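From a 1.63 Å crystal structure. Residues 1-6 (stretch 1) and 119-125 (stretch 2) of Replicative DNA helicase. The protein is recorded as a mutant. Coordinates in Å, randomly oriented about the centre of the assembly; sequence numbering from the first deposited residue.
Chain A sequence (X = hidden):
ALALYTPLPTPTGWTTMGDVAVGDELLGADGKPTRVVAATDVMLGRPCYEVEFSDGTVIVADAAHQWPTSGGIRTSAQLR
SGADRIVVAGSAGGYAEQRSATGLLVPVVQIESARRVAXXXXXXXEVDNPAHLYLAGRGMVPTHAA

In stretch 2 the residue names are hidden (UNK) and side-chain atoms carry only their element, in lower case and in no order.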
# COMPACT_ATOMS: atom_id res chain seq x y z
N ALA A 1 -5.24 -4.46 2.97
CA ALA A 1 -5.34 -5.12 1.67
C ALA A 1 -5.42 -4.11 0.54
O ALA A 1 -6.10 -3.10 0.68
CB ALA A 1 -6.54 -6.02 1.64
N LEU A 2 -4.74 -4.42 -0.57
CA LEU A 2 -4.73 -3.60 -1.77
C LEU A 2 -5.44 -4.31 -2.92
O LEU A 2 -5.46 -5.54 -2.99
CB LEU A 2 -3.30 -3.24 -2.23
CG LEU A 2 -2.43 -2.48 -1.20
CD1 LEU A 2 -1.12 -1.96 -1.81
CD2 LEU A 2 -3.20 -1.33 -0.58
N ALA A 3 -6.00 -3.52 -3.82
CA ALA A 3 -6.65 -4.08 -5.01
C ALA A 3 -5.68 -4.97 -5.78
O ALA A 3 -4.48 -4.68 -5.86
CB ALA A 3 -7.14 -2.95 -5.91
N LEU A 4 -6.21 -6.05 -6.36
CA LEU A 4 -5.37 -6.99 -7.11
C LEU A 4 -4.61 -6.32 -8.24
O LEU A 4 -3.55 -6.81 -8.63
CB LEU A 4 -6.22 -8.10 -7.71
CG LEU A 4 -7.12 -8.92 -6.78
CD1 LEU A 4 -7.63 -10.15 -7.54
CD2 LEU A 4 -6.33 -9.33 -5.56
N TYR A 5 -5.16 -5.25 -8.82
CA TYR A 5 -4.53 -4.62 -9.96
C TYR A 5 -3.47 -3.61 -9.57
O TYR A 5 -2.91 -2.94 -10.45
CB TYR A 5 -5.57 -3.95 -10.87
CG TYR A 5 -6.54 -2.99 -10.19
CD1 TYR A 5 -6.09 -1.85 -9.54
CD2 TYR A 5 -7.91 -3.21 -10.24
CE1 TYR A 5 -6.96 -0.98 -8.93
CE2 TYR A 5 -8.80 -2.34 -9.64
CZ TYR A 5 -8.32 -1.23 -8.98
OH TYR A 5 -9.19 -0.35 -8.38
N THR A 6 -3.19 -3.48 -8.27
CA THR A 6 -2.20 -2.50 -7.81
C THR A 6 -0.83 -2.93 -8.29
O THR A 6 -0.40 -4.04 -7.98
CB THR A 6 -2.18 -2.38 -6.29
OG1 THR A 6 -3.50 -2.11 -5.79
CG2 THR A 6 -1.24 -1.23 -5.89
N UNK A 119 -16.52 -1.72 -4.20
CA UNK A 119 -15.65 -2.81 -3.79
C UNK A 119 -14.98 -3.48 -4.98
O UNK A 119 -15.61 -3.78 -5.99
c UNK A 119 -16.47 -3.86 -3.01
o UNK A 119 -15.64 -4.90 -2.53
N UNK A 120 -13.68 -3.75 -4.84
CA UNK A 120 -12.97 -4.61 -5.79
C UNK A 120 -12.25 -5.69 -4.98
O UNK A 120 -12.01 -5.52 -3.78
c UNK A 120 -11.97 -3.81 -6.65
c UNK A 120 -12.69 -2.77 -7.49
c UNK A 120 -10.90 -3.18 -5.79
N UNK A 121 -11.89 -6.80 -5.63
CA UNK A 121 -11.11 -7.84 -4.93
C UNK A 121 -9.79 -7.29 -4.41
O UNK A 121 -9.13 -6.48 -5.07
c UNK A 121 -12.02 -8.68 -7.00
c UNK A 121 -10.88 -8.90 -6.01
c UNK A 121 -12.22 -7.20 -7.01
N UNK A 122 -9.39 -7.73 -3.21
CA UNK A 122 -8.17 -7.24 -2.57
C UNK A 122 -7.41 -8.42 -1.95
O UNK A 122 -7.95 -9.51 -1.79
c UNK A 122 -9.28 -6.71 -0.31
c UNK A 122 -8.45 -6.16 -1.49
c UNK A 122 -9.12 -4.96 -2.11
N UNK A 123 -6.14 -8.18 -1.61
CA UNK A 123 -5.29 -9.14 -0.93
C UNK A 123 -4.36 -8.42 0.04
O UNK A 123 -3.95 -7.29 -0.23
n UNK A 123 -1.42 -12.55 -4.44
c UNK A 123 -2.01 -13.07 -3.37
c UNK A 123 -5.04 -10.96 -2.77
n UNK A 123 -3.20 -12.62 -2.98
c UNK A 123 -4.39 -9.93 -1.89
n UNK A 123 -1.40 -14.02 -2.68
c UNK A 123 -3.97 -11.59 -3.67
N UNK A 124 -3.95 -9.12 1.10
CA UNK A 124 -2.90 -8.66 1.99
C UNK A 124 -1.63 -9.50 1.84
O UNK A 124 -1.69 -10.70 1.55
c UNK A 124 -3.31 -8.72 3.46
s UNK A 124 -4.72 -7.72 3.90
N UNK A 125 -0.49 -8.86 2.08
CA UNK A 125 0.79 -9.54 2.18
C UNK A 125 1.39 -9.21 3.54
O UNK A 125 1.09 -8.19 4.15
c UNK A 125 1.76 -9.13 1.05
c UNK A 125 1.18 -9.46 -0.31
c UNK A 125 2.08 -7.63 1.15

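Position 119 carries one carbon and then one oxygen, a short hydroxyl side chain. It reaches nothing on stretch 1, and its oxygen is hydrogen-bonded elsewhere in the structure. Two heavy atoms ending in oxygen make this Ser119, a lead-in to the contact and not a part of it.

Position 120 has three carbons, one bonded to CA and bearing the other two, and its CA-to-CB bond points toward stretch 1. One branch lies 3.8 Å from CB of Ala3; the same carbon is 4.2 Å from OH of Tyr5. A fork at the first carbon with no further atoms is valine, Val120. The branch near Ala3 CB and Tyr5 OH is CG2, while CG1 approaches the Tyr5 ring obliquely, 4.5 Å from CE2.

At position 121 three carbons close a ring onto the backbone nitrogen, and CB lies 3.8 Å from CD1 of Leu4. A ring onto N is proline, Pro121. The ring leaves the nitrogen without a hydrogen to donate, but the carbonyl is free to accept: Leu4 N donates to Pro121 O at 3.2 Å. The same oxygen receives a CA-H...O contact from Ala3 CA at 3.5 Å.

Position 122 repeats the three-carbon fork, now on a buried strand residue. One branch comes within 3.4 Å of Ala1 CB and the other lies 3.8 Å from Ala3 N. This is Val122, with CG2 against Ala1 and CG1 near Ala3.

Position 123 has a long chain: three carbons, a nitrogen, then a carbon carrying two more nitrogens. Its second carbon lies 3.5 Å from CD2 of Leu4. The guanidinium identifies Arg123, and the carbon at Leu4 is CG; all three side-chain nitrogens find hydrogen bonds elsewhere in the structure. The backbone pairs in both directions with Leu2: Leu2 N donates to Arg123 O at 3.0 Å, and Arg123 N to Leu2 O at 3.1 Å.

Position 124 holds one carbon and then a sulfur, 3.4 Å from Ala1 CB. A single carbon ending in sulfur is cysteine, Cys124.

Position 125 shows the three-carbon fork once more, with its side chain out of reach of stretch 1. It is Val125, beyond the end of the pairing.

The contact is a short antiparallel pairing built on backbone first. Leu2 and Arg123 form the hydrogen-bonded pair, with side chains on the same face of the sheet; Ala3 and Val122 form the next, non-hydrogen-bonded pair, their CA atoms 4.3 Å apart. Ala1 CB packs against Val122 CG2 and Cys124 SG, and Ala3 CB still touches Val120 CG2 although its CA-to-CB bond points away overall. After Ala3 the chain enters a type I turn, closed by Thr6 N donating to Ala3 O at 3.0 Å, yet Leu4 keeps one more backbone bond to Pro121 and spreads its side chain over Pro121 and Arg123. The design rule is economical: three backbone bonds set the register, and apolar side chains, with the aliphatic stem of Arg123, pack around them.

Stretch 2 (119-125) SVPVRCV
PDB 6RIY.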